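Local coordinates for protein bacterial fluorinating enzyme homolog (Thermus thermophilus, PDB 2CW5) that hydrolyses S-adenosyl-L-methionine to adenosine and L-methionine, working as a homotrimer and lacking chlorinase and fluorinase activity, at residues V89-L101 / V160-E172. Numbering follows the deposited sequence.
Sequences VGPDNGLFTLAWL and VETLARLPLALTE
Trp100 and Leu163 meet at about a right angle, the leucine branch CD1 lying 3.7 Å from CH2 at the far end of the indole. One face of that ring is taken by CB of Phe96 in its own segment, while Ala164 O comes up to the ring edge near CZ3. Further along, Leu98 CG rests on Leu168 CD1, again with the side chains crossed at roughly a right angle, and Leu101 touches Leu170 through their CD1 methyls, 3.9 Å apart. At Gly94 there is no room for a side chain: a CB would run into CG of Leu166, which sits 3.5 Å from Gly94 O. This is how the extended linker between strand 157-158 of the N-terminal mixed sheet and strand 175-181 of the antiparallel C-terminal sheet is laid across the turns that follow strand 87-89. Gly94 to Thr97 form a type I turn, and the threonine hydroxyl works in both directions: OG1, placed beside its own backbone N by a chi1 of -60°, donates to Gly94 O and accepts a nearly straight 2.8 Å bond from Leu166 N. A valine at Thr97 would probably leave Leu166 N without its acceptor and strip Gly94 O of one of its two donors. Outside the turn, Arg165 runs extended from CG to NE and brings one guanidinium face over Trp100 CE3, the two planes tilted 44° to each other rather than stacked; its NE and NH2 reach the carbonyls of Thr97 and Trp100 through separate waters. Asp92 OD1 takes Ala164 N on its syn side at 2.8 Å, 27° out of the carboxylate plane, and shares a water with Gly94 N and Ala164 O, while OD2 forms a salt bridge with Arg78.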
loop_
_atom_site.group_PDB
_atom_site.type_symbol
_atom_site.label_atom_id
_atom_site.label_comp_id
_atom_site.label_asym_id
_atom_site.label_seq_id
_atom_site.Cartn_x
_atom_site.Cartn_y
_atom_site.Cartn_z
ATOM N N VAL C 89 17.459 1.862 12.975
ATOM C CA VAL C 89 17.918 0.587 12.439
ATOM C C VAL C 89 17.798 0.644 10.926
ATOM O O VAL C 89 16.709 0.819 10.383
ATOM C CB VAL C 89 17.070 -0.583 12.970
ATOM C CG1 VAL C 89 17.526 -1.900 12.332
ATOM C CG2 VAL C 89 17.178 -0.652 14.480
ATOM N N GLY C 90 18.929 0.513 10.243
ATOM C CA GLY C 90 18.908 0.564 8.799
ATOM C C GLY C 90 20.312 0.614 8.232
ATOM O O GLY C 90 21.284 0.481 8.973
ATOM N N PRO C 91 20.442 0.793 6.911
ATOM C CA PRO C 91 21.735 0.861 6.223
ATOM C C PRO C 91 22.529 2.117 6.559
ATOM O O PRO C 91 21.969 3.201 6.724
ATOM C CB PRO C 91 21.342 0.806 4.752
ATOM C CG PRO C 91 20.019 1.531 4.752
ATOM C CD PRO C 91 19.334 0.915 5.951
ATOM N N ASP C 92 23.841 1.952 6.674
ATOM C CA ASP C 92 24.737 3.057 6.982
ATOM C C ASP C 92 25.097 3.726 5.660
ATOM O O ASP C 92 26.230 3.630 5.179
ATOM C CB ASP C 92 25.991 2.522 7.684
ATOM C CG ASP C 92 26.899 3.625 8.201
ATOM O OD1 ASP C 92 26.416 4.753 8.437
ATOM O OD2 ASP C 92 28.103 3.352 8.391
ATOM N N ASN C 93 24.113 4.397 5.068
ATOM C CA ASN C 93 24.306 5.066 3.795
ATOM C C ASN C 93 23.828 6.514 3.803
ATOM O O ASN C 93 23.621 7.111 2.744
ATOM C CB ASN C 93 23.594 4.288 2.679
ATOM C CG ASN C 93 22.100 4.141 2.921
ATOM O OD1 ASN C 93 21.532 4.768 3.824
ATOM N ND2 ASN C 93 21.448 3.312 2.101
ATOM N N GLY C 94 23.639 7.074 4.994
ATOM C CA GLY C 94 23.214 8.459 5.091
ATOM C C GLY C 94 21.712 8.673 5.134
ATOM O O GLY C 94 21.248 9.809 5.233
ATOM N N LEU C 95 20.960 7.583 5.046
ATOM C CA LEU C 95 19.504 7.631 5.094
ATOM C C LEU C 95 18.995 8.447 6.294
ATOM O O LEU C 95 18.027 9.206 6.181
ATOM C CB LEU C 95 18.961 6.200 5.181
ATOM C CG LEU C 95 17.478 5.969 5.499
ATOM C CD1 LEU C 95 16.616 6.668 4.468
ATOM C CD2 LEU C 95 17.187 4.475 5.505
ATOM N N PHE C 96 19.655 8.286 7.437
ATOM C CA PHE C 96 19.261 8.967 8.673
ATOM C C PHE C 96 19.872 10.362 8.903
ATOM O O PHE C 96 19.720 10.922 9.984
ATOM C CB PHE C 96 19.614 8.078 9.874
ATOM C CG PHE C 96 18.858 6.771 9.924
ATOM C CD1 PHE C 96 17.495 6.747 10.191
ATOM C CD2 PHE C 96 19.522 5.562 9.727
ATOM C CE1 PHE C 96 16.794 5.536 10.267
ATOM C CE2 PHE C 96 18.836 4.342 9.800
ATOM C CZ PHE C 96 17.466 4.332 10.072
ATOM N N THR C 97 20.549 10.917 7.897
ATOM C CA THR C 97 21.212 12.222 8.026
ATOM C C THR C 97 20.388 13.350 8.652
ATOM O O THR C 97 20.823 13.993 9.616
ATOM C CB THR C 97 21.729 12.717 6.657
ATOM O OG1 THR C 97 22.672 11.774 6.132
ATOM C CG2 THR C 97 22.417 14.065 6.803
ATOM N N LEU C 98 19.209 13.600 8.100
ATOM C CA LEU C 98 18.351 14.665 8.610
ATOM C C LEU C 98 17.785 14.335 9.989
ATOM O O LEU C 98 17.732 15.198 10.869
ATOM C CB LEU C 98 17.237 14.949 7.597
ATOM C CG LEU C 98 17.783 15.497 6.269
ATOM C CD1 LEU C 98 16.645 15.721 5.288
ATOM C CD2 LEU C 98 18.537 16.809 6.514
ATOM N N ALA C 99 17.372 13.087 10.187
ATOM C CA ALA C 99 16.851 12.671 11.483
ATOM C C ALA C 99 17.903 12.967 12.548
ATOM O O ALA C 99 17.593 13.428 13.648
ATOM C CB ALA C 99 16.550 11.176 11.473
ATOM N N TRP C 100 19.155 12.692 12.201
ATOM C CA TRP C 100 20.257 12.893 13.122
ATOM C C TRP C 100 20.549 14.353 13.454
ATOM O O TRP C 100 21.269 14.637 14.412
ATOM C CB TRP C 100 21.503 12.165 12.600
ATOM C CG TRP C 100 21.355 10.662 12.707
ATOM C CD1 TRP C 100 20.488 9.982 13.520
ATOM C CD2 TRP C 100 22.126 9.665 12.028
ATOM N NE1 TRP C 100 20.676 8.631 13.391
ATOM C CE2 TRP C 100 21.675 8.407 12.484
ATOM C CE3 TRP C 100 23.156 9.713 11.078
ATOM C CZ2 TRP C 100 22.217 7.203 12.023
ATOM C CZ3 TRP C 100 23.696 8.515 10.618
ATOM C CH2 TRP C 100 23.223 7.275 11.093
ATOM N N LEU C 101 19.992 15.281 12.677
ATOM C CA LEU C 101 20.168 16.700 12.976
ATOM C C LEU C 101 19.246 17.017 14.148
ATOM O O LEU C 101 19.502 17.927 14.932
ATOM C CB LEU C 101 19.771 17.577 11.786
ATOM C CG LEU C 101 20.723 17.624 10.593
ATOM C CD1 LEU C 101 20.109 18.474 9.485
ATOM C CD2 LEU C 101 22.073 18.203 11.043
ATOM N N VAL C 160 30.373 6.456 16.475
ATOM C CA VAL C 160 29.337 7.186 15.750
ATOM C C VAL C 160 29.944 8.081 14.682
ATOM O O VAL C 160 29.295 8.397 13.681
ATOM C CB VAL C 160 28.472 8.067 16.686
ATOM C CG1 VAL C 160 27.586 7.192 17.546
ATOM C CG2 VAL C 160 29.360 8.949 17.550
ATOM N N GLU C 161 31.191 8.492 14.887
ATOM C CA GLU C 161 31.839 9.351 13.909
ATOM C C GLU C 161 32.069 8.626 12.587
ATOM O O GLU C 161 32.293 9.262 11.558
ATOM C CB GLU C 161 33.167 9.902 14.451
ATOM C CG GLU C 161 34.165 8.866 14.942
ATOM C CD GLU C 161 34.019 8.551 16.426
ATOM O OE1 GLU C 161 35.001 8.047 17.018
ATOM O OE2 GLU C 161 32.932 8.798 16.998
ATOM N N THR C 162 32.002 7.295 12.610
ATOM C CA THR C 162 32.201 6.513 11.392
ATOM C C THR C 162 30.908 6.373 10.581
ATOM O O THR C 162 30.932 5.900 9.446
ATOM C CB THR C 162 32.742 5.096 11.699
ATOM O OG1 THR C 162 31.729 4.316 12.351
ATOM C CG2 THR C 162 33.974 5.180 12.600
ATOM N N LEU C 163 29.781 6.781 11.160
ATOM C CA LEU C 163 28.501 6.690 10.455
ATOM C C LEU C 163 28.484 7.596 9.226
ATOM O O LEU C 163 29.038 8.692 9.243
ATOM C CB LEU C 163 27.345 7.055 11.396
ATOM C CG LEU C 163 27.112 6.070 12.549
ATOM C CD1 LEU C 163 26.009 6.587 13.461
ATOM C CD2 LEU C 163 26.736 4.699 11.989
ATOM N N ALA C 164 27.845 7.133 8.158
ATOM C CA ALA C 164 27.776 7.901 6.922
ATOM C C ALA C 164 26.685 8.968 6.957
ATOM O O ALA C 164 25.652 8.799 7.601
ATOM C CB ALA C 164 27.549 6.965 5.747
ATOM N N ARG C 165 26.929 10.075 6.266
ATOM C CA ARG C 165 25.961 11.161 6.200
ATOM C C ARG C 165 25.938 11.707 4.784
ATOM O O ARG C 165 26.960 11.715 4.101
ATOM C CB ARG C 165 26.331 12.285 7.182
ATOM C CG ARG C 165 25.902 12.048 8.642
ATOM C CD ARG C 165 26.272 13.247 9.518
ATOM N NE ARG C 165 25.651 13.230 10.849
ATOM C CZ ARG C 165 25.972 12.392 11.832
ATOM N NH1 ARG C 165 26.916 11.474 11.659
ATOM N NH2 ARG C 165 25.351 12.478 13.002
ATOM N N LEU C 166 24.769 12.145 4.333
ATOM C CA LEU C 166 24.656 12.715 3.000
ATOM C C LEU C 166 25.044 14.184 3.126
ATOM O O LEU C 166 24.936 14.761 4.210
ATOM C CB LEU C 166 23.219 12.619 2.486
ATOM C CG LEU C 166 22.591 11.231 2.336
ATOM C CD1 LEU C 166 21.150 11.390 1.906
ATOM C CD2 LEU C 166 23.366 10.405 1.321
ATOM N N PRO C 167 25.505 14.805 2.026
ATOM C CA PRO C 167 25.909 16.216 2.012
ATOM C C PRO C 167 24.702 17.162 1.970
ATOM O O PRO C 167 24.526 17.930 1.019
ATOM C CB PRO C 167 26.766 16.309 0.750
ATOM C CG PRO C 167 26.075 15.362 -0.172
ATOM C CD PRO C 167 25.803 14.166 0.727
ATOM N N LEU C 168 23.871 17.099 3.007
ATOM C CA LEU C 168 22.680 17.937 3.085
ATOM C C LEU C 168 22.818 18.951 4.210
ATOM O O LEU C 168 22.991 18.585 5.371
ATOM C CB LEU C 168 21.445 17.069 3.334
ATOM C CG LEU C 168 21.231 15.904 2.364
ATOM C CD1 LEU C 168 20.067 15.043 2.844
ATOM C CD2 LEU C 168 20.971 16.443 0.968
ATOM N N ALA C 169 22.743 20.230 3.869
ATOM C CA ALA C 169 22.864 21.270 4.875
ATOM C C ALA C 169 21.664 22.202 4.836
ATOM O O ALA C 169 21.389 22.827 3.812
ATOM C CB ALA C 169 24.145 22.064 4.650
ATOM N N LEU C 170 20.938 22.284 5.944
ATOM C CA LEU C 170 19.795 23.189 6.006
ATOM C C LEU C 170 20.406 24.545 6.323
ATOM O O LEU C 170 21.387 24.629 7.066
ATOM C CB LEU C 170 18.826 22.756 7.109
ATOM C CG LEU C 170 18.400 21.289 7.001
ATOM C CD1 LEU C 170 17.407 20.968 8.109
ATOM C CD2 LEU C 170 17.784 21.021 5.617
ATOM N N THR C 171 19.849 25.612 5.766
ATOM C CA THR C 171 20.430 26.927 6.007
ATOM C C THR C 171 19.455 28.073 5.827
ATOM O O THR C 171 18.465 27.957 5.106
ATOM C CB THR C 171 21.651 27.154 5.072
ATOM O OG1 THR C 171 21.991 28.544 5.036
ATOM C CG2 THR C 171 21.336 26.685 3.662
ATOM N N GLU C 172 19.746 29.188 6.491
ATOM C CA GLU C 172 18.903 30.366 6.384
ATOM C C GLU C 172 19.076 30.946 4.985
ATOM O O GLU C 172 18.246 31.723 4.511
ATOM C CB GLU C 172 19.303 31.403 7.435
ATOM C CG GLU C 172 18.405 32.627 7.448
ATOM C CD GLU C 172 18.771 33.598 8.546
ATOM O OE1 GLU C 172 19.928 34.067 8.563
ATOM O OE2 GLU C 172 17.900 33.886 9.393
HETATM O O HOH W 1 24.499 6.305 7.915
HETATM O O HOH W 2 23.272 14.702 10.404
HETATM O O HOH W 3 23.850 15.084 13.590
#